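ABC transporter sugar binding protein (Xanthomonas axonopodis pv. citri, PDB 3UOR) probably binds maltose or related sugars in the periplasm and delivers them to an ABC transporter for uptake into the cell. Local coordinates at residues G124-N129 with G137-V142; P108-A111 with I115-P118. One frame throughout, in Å; residues are numbered along the deposited sequence.

Interaction 1 (G124-N129 with G137-V142); sequences GVWDTN and GVPWYV
Trp126 and Pro139 face each other where the short helix 123-127 packs on the long strand 134-150, with 6.4 Å between their CA atoms; the backbones come closer at the far end, where the CA atoms of Asn129 and Gly137 lie 5.2 Å apart. This is helix-on-sheet packing in the alpha/beta fold of a periplasmic sugar-binding protein, with the chain reversing between the segments through the antiparallel pairing of strands 130-131 and 134-150. The strand itself carries a classic beta bulge at Trp140 and Tyr141, both opposite Ser303 of strand 303-307.

Pro139 is the central side chain on the strand, and its ring is touched along successive carbons. Val125 CG1 presses on Pro139 CB at 3.5 Å, tighter than an ordinary van der Waals contact, while Trp126 CZ3 reaches Pro139 CD at 3.7 Å, the indole meeting the pyrrolidine at a slant. Although the first bond of the Trp126 side chain leaves the helix away from the strand, CG lies anti to the backbone N (chi1 -166°), and the six-membered ring is brought back to Pro139, with CE3 and CZ3 nearest its CD. The same indole also meets the ring of Tyr121, the planes about 55° apart. Further along the strand Val125 and Val142 reach toward each other tip to tip, CG2 to CG2 at 3.8 Å, and Leu365 also touches Val142. Asn129 sits beside Gly137 and Pro139, but the orientation of its amide is doubtful.

The contact is buried, and its hydrophobic part is carried by Val125, Trp126, Pro139 and Val142. On the helix side, Val125 O is gripped twice by Thr128, by its backbone N and by OG1, the hydroxyl lying in the carbonyl plane at 2.8 Å from Val125 O.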
ATOM      1  N   GLY A 124      11.538  -1.685   3.570  1.00 31.84           N
ATOM      2  CA  GLY A 124      10.466  -2.435   2.950  1.00 32.46           C
ATOM      3  C   GLY A 124       9.965  -1.740   1.688  1.00 36.48           C
ATOM      4  O   GLY A 124       9.546  -2.386   0.738  1.00 30.88           O
ATOM      5  N   VAL A 125      10.015  -0.415   1.670  1.00 31.20           N
ATOM      6  CA  VAL A 125       9.617   0.340   0.477  1.00 30.84           C
ATOM      7  C   VAL A 125      10.649   0.212  -0.657  1.00 34.16           C
ATOM      8  O   VAL A 125      10.291  -0.023  -1.808  1.00 34.38           O
ATOM      9  CB  VAL A 125       9.390   1.811   0.826  1.00 34.22           C
ATOM     10  CG1 VAL A 125       9.092   2.619  -0.421  1.00 27.10           C
ATOM     11  CG2 VAL A 125       8.239   1.929   1.843  1.00 19.19           C
ATOM     12  N   TRP A 126      11.933   0.340  -0.335  1.00 33.42           N
ATOM     13  CA  TRP A 126      12.984   0.155  -1.340  1.00 31.32           C
ATOM     14  C   TRP A 126      12.888  -1.254  -1.903  1.00 31.22           C
ATOM     15  O   TRP A 126      13.057  -1.486  -3.089  1.00 29.13           O
ATOM     16  CB  TRP A 126      14.369   0.330  -0.708  1.00 22.98           C
ATOM     17  CG  TRP A 126      15.455   0.484  -1.739  1.00 33.32           C
ATOM     18  CD1 TRP A 126      16.386  -0.446  -2.100  1.00 35.19           C
ATOM     19  CD2 TRP A 126      15.717   1.642  -2.542  1.00 25.75           C
ATOM     20  NE1 TRP A 126      17.212   0.065  -3.071  1.00 35.29           N
ATOM     21  CE2 TRP A 126      16.816   1.341  -3.366  1.00 32.34           C
ATOM     22  CE3 TRP A 126      15.117   2.901  -2.652  1.00 22.32           C
ATOM     23  CZ2 TRP A 126      17.336   2.254  -4.287  1.00 34.61           C
ATOM     24  CZ3 TRP A 126      15.638   3.812  -3.569  1.00 29.28           C
ATOM     25  CH2 TRP A 126      16.734   3.482  -4.370  1.00 28.74           C
ATOM     26  N   ASP A 127      12.635  -2.212  -1.026  1.00 32.37           N
ATOM     27  CA  ASP A 127      12.633  -3.617  -1.419  1.00 39.47           C
ATOM     28  C   ASP A 127      11.595  -3.915  -2.513  1.00 37.03           C
ATOM     29  O   ASP A 127      11.824  -4.781  -3.351  1.00 38.03           O
ATOM     30  CB  ASP A 127      12.443  -4.515  -0.182  1.00 42.36           C
ATOM     31  CG  ASP A 127      12.524  -5.991  -0.509  1.00 49.71           C
ATOM     32  OD1 ASP A 127      13.498  -6.412  -1.166  1.00 52.84           O
ATOM     33  OD2 ASP A 127      11.615  -6.746  -0.094  1.00 50.40           O
ATOM     34  N   THR A 128      10.479  -3.183  -2.536  1.00 34.14           N
ATOM     35  CA  THR A 128       9.465  -3.414  -3.571  1.00 34.79           C
ATOM     36  C   THR A 128       9.978  -3.119  -4.985  1.00 40.37           C
ATOM     37  O   THR A 128       9.379  -3.562  -5.957  1.00 34.90           O
ATOM     38  CB  THR A 128       8.160  -2.610  -3.347  1.00 33.87           C
ATOM     39  OG1 THR A 128       8.405  -1.207  -3.511  1.00 35.37           O
ATOM     40  CG2 THR A 128       7.592  -2.843  -1.952  1.00 33.70           C
ATOM     41  N   ASN A 129      11.075  -2.375  -5.116  1.00 30.10           N
ATOM     42  CA  ASN A 129      11.586  -2.069  -6.455  1.00 33.54           C
ATOM     43  C   ASN A 129      12.674  -3.026  -6.906  1.00 36.63           C
ATOM     44  O   ASN A 129      13.232  -2.879  -7.984  1.00 40.15           O
ATOM     45  CB  ASN A 129      12.095  -0.634  -6.535  1.00 38.70           C
ATOM     46  CG  ASN A 129      10.976   0.369  -6.565  1.00 40.72           C
ATOM     47  OD1 ASN A 129      10.854   1.139  -7.507  1.00 48.13           O
ATOM     48  ND2 ASN A 129      10.143   0.355  -5.545  1.00 48.06           N
ATOM     49  N   GLY A 137      13.175   0.388 -10.285  1.00 34.90           N
ATOM     50  CA  GLY A 137      12.406   1.603 -10.115  1.00 25.48           C
ATOM     51  C   GLY A 137      12.931   2.398  -8.932  1.00 29.69           C
ATOM     52  O   GLY A 137      13.845   1.961  -8.223  1.00 31.67           O
ATOM     53  N   VAL A 138      12.337   3.564  -8.700  1.00 30.81           N
ATOM     54  CA  VAL A 138      12.589   4.315  -7.472  1.00 31.51           C
ATOM     55  C   VAL A 138      11.236   4.572  -6.826  1.00 33.35           C
ATOM     56  O   VAL A 138      10.301   4.994  -7.508  1.00 34.62           O
ATOM     57  CB  VAL A 138      13.311   5.665  -7.768  1.00 33.89           C
ATOM     58  CG1 VAL A 138      13.481   6.479  -6.490  1.00 30.25           C
ATOM     59  CG2 VAL A 138      14.657   5.415  -8.429  1.00 28.94           C
ATOM     60  N   PRO A 139      11.110   4.285  -5.518  1.00 31.58           N
ATOM     61  CA  PRO A 139       9.807   4.483  -4.882  1.00 27.22           C
ATOM     62  C   PRO A 139       9.396   5.933  -5.016  1.00 33.25           C
ATOM     63  O   PRO A 139      10.222   6.805  -4.768  1.00 29.91           O
ATOM     64  CB  PRO A 139      10.080   4.154  -3.405  1.00 31.16           C
ATOM     65  CG  PRO A 139      11.284   3.275  -3.424  1.00 29.99           C
ATOM     66  CD  PRO A 139      12.122   3.777  -4.575  1.00 30.21           C
ATOM     67  N   TRP A 140       8.149   6.197  -5.377  1.00 28.74           N
ATOM     68  CA  TRP A 140       7.685   7.577  -5.474  1.00 27.85           C
ATOM     69  C   TRP A 140       6.876   7.979  -4.236  1.00 35.84           C
ATOM     70  O   TRP A 140       7.193   8.960  -3.569  1.00 34.43           O
ATOM     71  CB  TRP A 140       6.858   7.745  -6.744  1.00 31.41           C
ATOM     72  CG  TRP A 140       6.399   9.128  -7.011  1.00 30.90           C
ATOM     73  CD1 TRP A 140       6.865  10.273  -6.448  1.00 37.18           C
ATOM     74  CD2 TRP A 140       5.374   9.518  -7.937  1.00 28.90           C
ATOM     75  NE1 TRP A 140       6.174  11.364  -6.950  1.00 33.21           N
ATOM     76  CE2 TRP A 140       5.257  10.920  -7.867  1.00 30.56           C
ATOM     77  CE3 TRP A 140       4.527   8.809  -8.800  1.00 31.26           C
ATOM     78  CZ2 TRP A 140       4.342  11.631  -8.635  1.00 32.95           C
ATOM     79  CZ3 TRP A 140       3.621   9.512  -9.563  1.00 37.09           C
ATOM     80  CH2 TRP A 140       3.537  10.914  -9.478  1.00 37.91           C
ATOM     81  N   TYR A 141       5.824   7.235  -3.917  1.00 31.25           N
ATOM     82  CA  TYR A 141       5.090   7.501  -2.682  1.00 24.17           C
ATOM     83  C   TYR A 141       4.547   6.171  -2.171  1.00 31.95           C
ATOM     84  O   TYR A 141       4.512   5.191  -2.905  1.00 31.33           O
ATOM     85  CB  TYR A 141       3.946   8.489  -2.909  1.00 28.11           C
ATOM     86  CG  TYR A 141       2.863   7.975  -3.829  1.00 34.43           C
ATOM     87  CD1 TYR A 141       1.823   7.190  -3.347  1.00 38.82           C
ATOM     88  CD2 TYR A 141       2.892   8.269  -5.179  1.00 38.81           C
ATOM     89  CE1 TYR A 141       0.839   6.715  -4.193  1.00 37.83           C
ATOM     90  CE2 TYR A 141       1.926   7.816  -6.025  1.00 47.74           C
ATOM     91  CZ  TYR A 141       0.903   7.036  -5.536  1.00 47.21           C
ATOM     92  OH  TYR A 141      -0.049   6.594  -6.417  1.00 52.73           O
ATOM     93  N   VAL A 142       4.123   6.142  -0.918  1.00 29.42           N
ATOM     94  CA  VAL A 142       3.808   4.886  -0.252  1.00 27.73           C
ATOM     95  C   VAL A 142       2.352   4.897   0.206  1.00 33.90           C
ATOM     96  O   VAL A 142       1.855   5.896   0.739  1.00 33.90           O
ATOM     97  CB  VAL A 142       4.696   4.661   0.982  1.00 28.72           C
ATOM     98  CG1 VAL A 142       4.491   3.266   1.569  1.00 24.45           C
ATOM     99  CG2 VAL A 142       6.147   4.851   0.618  1.00 28.40           C
TER

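Interaction 2 (P108-A111 with I115-P118); sequences PYVA and IVDP
Val110 and Val116 both place CG1 opposite the backbone N (chi1 168° and -177°), and these torsions turn the two methyl groups toward each other between helix 107-111 and the following loop. The two side chains lie nearly perpendicular, with 4.1 Å between Val110 CG1 and Val116 CG1, and Val116 CG1 lies about equally far from Val110 CG2, fitting against both branches. The backbones are separated by 5.9 Å between the CA atoms of Val110 and Val116.

Val110 CG1 does most of the touching. It abuts Pro118 CG at 3.5 Å, a tight carbon pair, as the valine and the proline ring pass alongside each other, pointing opposite ways. The same methyl also rests against the main chain, 3.5 Å from Val116 O, and is thereby held among a side chain, a ring and a carbonyl group.

This is local packing of a loop on the helix just before it in the alpha/beta fold: after a three-residue link the chain turns roughly across the helix, and Val116 and Pro118 pack on Val110. Within the link, Ser113 OG is hydrogen-bonded to Val116 N. Trp318 of helix 314-324 touches Val116, and its ring also meets that of Tyr109. Trp126 of helix 123-127 lies against both Val110 and Pro118.

No hydrogen bond joins the two segments. Their cohesion therefore rests on shape and on the burial of Val110 and Val116, while hydrogen bonds from Arg343 NH1 to Ile115 O and from Ala119 N to Asp117 OD1 probably help fix the course of the loop.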
ATOM      1  N   PRO A 108      22.586   1.916 -11.575  1.00 47.15           N
ATOM      2  CA  PRO A 108      23.633   2.810 -12.088  1.00 46.99           C
ATOM      3  C   PRO A 108      23.300   4.301 -11.923  1.00 50.88           C
ATOM      4  O   PRO A 108      24.203   5.108 -11.702  1.00 56.34           O
ATOM      5  CB  PRO A 108      23.719   2.436 -13.573  1.00 45.67           C
ATOM      6  CG  PRO A 108      23.236   1.031 -13.624  1.00 47.96           C
ATOM      7  CD  PRO A 108      22.148   0.945 -12.589  1.00 41.57           C
ATOM      8  N   TYR A 109      22.026   4.665 -12.025  1.00 49.87           N
ATOM      9  CA  TYR A 109      21.630   6.058 -11.836  1.00 45.09           C
ATOM     10  C   TYR A 109      21.618   6.403 -10.355  1.00 41.92           C
ATOM     11  O   TYR A 109      22.020   7.488  -9.953  1.00 44.70           O
ATOM     12  CB  TYR A 109      20.259   6.332 -12.462  1.00 41.10           C
ATOM     13  CG  TYR A 109      20.224   6.130 -13.959  1.00 47.08           C
ATOM     14  CD1 TYR A 109      20.520   7.173 -14.830  1.00 49.29           C
ATOM     15  CD2 TYR A 109      19.906   4.891 -14.506  1.00 52.63           C
ATOM     16  CE1 TYR A 109      20.501   6.983 -16.213  1.00 49.49           C
ATOM     17  CE2 TYR A 109      19.878   4.693 -15.887  1.00 53.41           C
ATOM     18  CZ  TYR A 109      20.176   5.746 -16.728  1.00 62.17           C
ATOM     19  OH  TYR A 109      20.149   5.554 -18.091  1.00 73.14           O
ATOM     20  N   VAL A 110      21.151   5.473  -9.533  1.00 37.42           N
ATOM     21  CA  VAL A 110      21.040   5.752  -8.109  1.00 31.68           C
ATOM     22  C   VAL A 110      22.448   5.957  -7.546  1.00 38.70           C
ATOM     23  O   VAL A 110      22.683   6.834  -6.714  1.00 43.11           O
ATOM     24  CB  VAL A 110      20.321   4.606  -7.354  1.00 31.19           C
ATOM     25  CG1 VAL A 110      20.486   4.793  -5.856  1.00 26.95           C
ATOM     26  CG2 VAL A 110      18.827   4.550  -7.747  1.00 30.60           C
ATOM     27  N   ALA A 111      23.384   5.147  -8.027  1.00 43.19           N
ATOM     28  CA  ALA A 111      24.752   5.170  -7.537  1.00 43.40           C
ATOM     29  C   ALA A 111      25.446   6.493  -7.843  1.00 45.25           C
ATOM     30  O   ALA A 111      26.331   6.919  -7.101  1.00 52.04           O
ATOM     31  CB  ALA A 111      25.554   3.997  -8.131  1.00 43.39           C
ATOM     32  N   ILE A 115      21.156  12.943  -4.667  1.00 44.41           N
ATOM     33  CA  ILE A 115      19.818  13.128  -4.126  1.00 40.49           C
ATOM     34  C   ILE A 115      19.170  11.802  -3.698  1.00 41.34           C
ATOM     35  O   ILE A 115      18.627  11.693  -2.618  1.00 41.29           O
ATOM     36  CB  ILE A 115      18.913  13.884  -5.117  1.00 40.91           C
ATOM     37  CG1 ILE A 115      19.230  15.387  -5.067  1.00 41.70           C
ATOM     38  CG2 ILE A 115      17.437  13.658  -4.783  1.00 41.03           C
ATOM     39  CD1 ILE A 115      18.956  16.084  -6.391  1.00 38.06           C
ATOM     40  N   VAL A 116      19.289  10.786  -4.531  1.00 35.43           N
ATOM     41  CA  VAL A 116      18.693   9.497  -4.251  1.00 33.64           C
ATOM     42  C   VAL A 116      19.648   8.562  -3.542  1.00 38.56           C
ATOM     43  O   VAL A 116      20.457   7.877  -4.164  1.00 38.21           O
ATOM     44  CB  VAL A 116      18.218   8.841  -5.536  1.00 36.87           C
ATOM     45  CG1 VAL A 116      17.509   7.508  -5.224  1.00 35.70           C
ATOM     46  CG2 VAL A 116      17.301   9.797  -6.279  1.00 37.22           C
ATOM     47  N   ASP A 117      19.507   8.500  -2.230  1.00 42.34           N
ATOM     48  CA  ASP A 117      20.354   7.679  -1.392  1.00 37.78           C
ATOM     49  C   ASP A 117      19.515   6.525  -0.829  1.00 41.16           C
ATOM     50  O   ASP A 117      18.622   6.750  -0.028  1.00 36.87           O
ATOM     51  CB  ASP A 117      20.881   8.572  -0.268  1.00 33.02           C
ATOM     52  CG  ASP A 117      21.563   7.800   0.828  1.00 44.93           C
ATOM     53  OD1 ASP A 117      21.828   6.589   0.646  1.00 47.70           O
ATOM     54  OD2 ASP A 117      21.831   8.419   1.886  1.00 56.05           O
ATOM     55  N   PRO A 118      19.815   5.279  -1.239  1.00 46.02           N
ATOM     56  CA  PRO A 118      18.962   4.150  -0.859  1.00 40.57           C
ATOM     57  C   PRO A 118      18.863   3.985   0.643  1.00 45.43           C
ATOM     58  O   PRO A 118      17.824   3.548   1.131  1.00 35.66           O
ATOM     59  CB  PRO A 118      19.681   2.949  -1.464  1.00 37.05           C
ATOM     60  CG  PRO A 118      20.481   3.530  -2.604  1.00 47.35           C
ATOM     61  CD  PRO A 118      20.949   4.856  -2.080  1.00 41.58           C
TER

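Along the chain the two contacts come in series: interaction 2 closes at Pro118 before interaction 1 opens at Gly124, and their centres lie 13 Å apart. They join through consecutive helices, 107-111 and 123-127, and meet at one residue. The indole of Trp126, which packs on the strand in interaction 1, turns its other atoms to interaction 2, with CZ2 at 3.7 Å from Pro118 CB and CH2 close to Val110 and Val116. Interaction 1 lies about 11 Å from the centre of the chain and interaction 2 about 23 Å. Together they form a continuous apolar path from the mixed sheet, through Trp126, to a peripheral helix and loop.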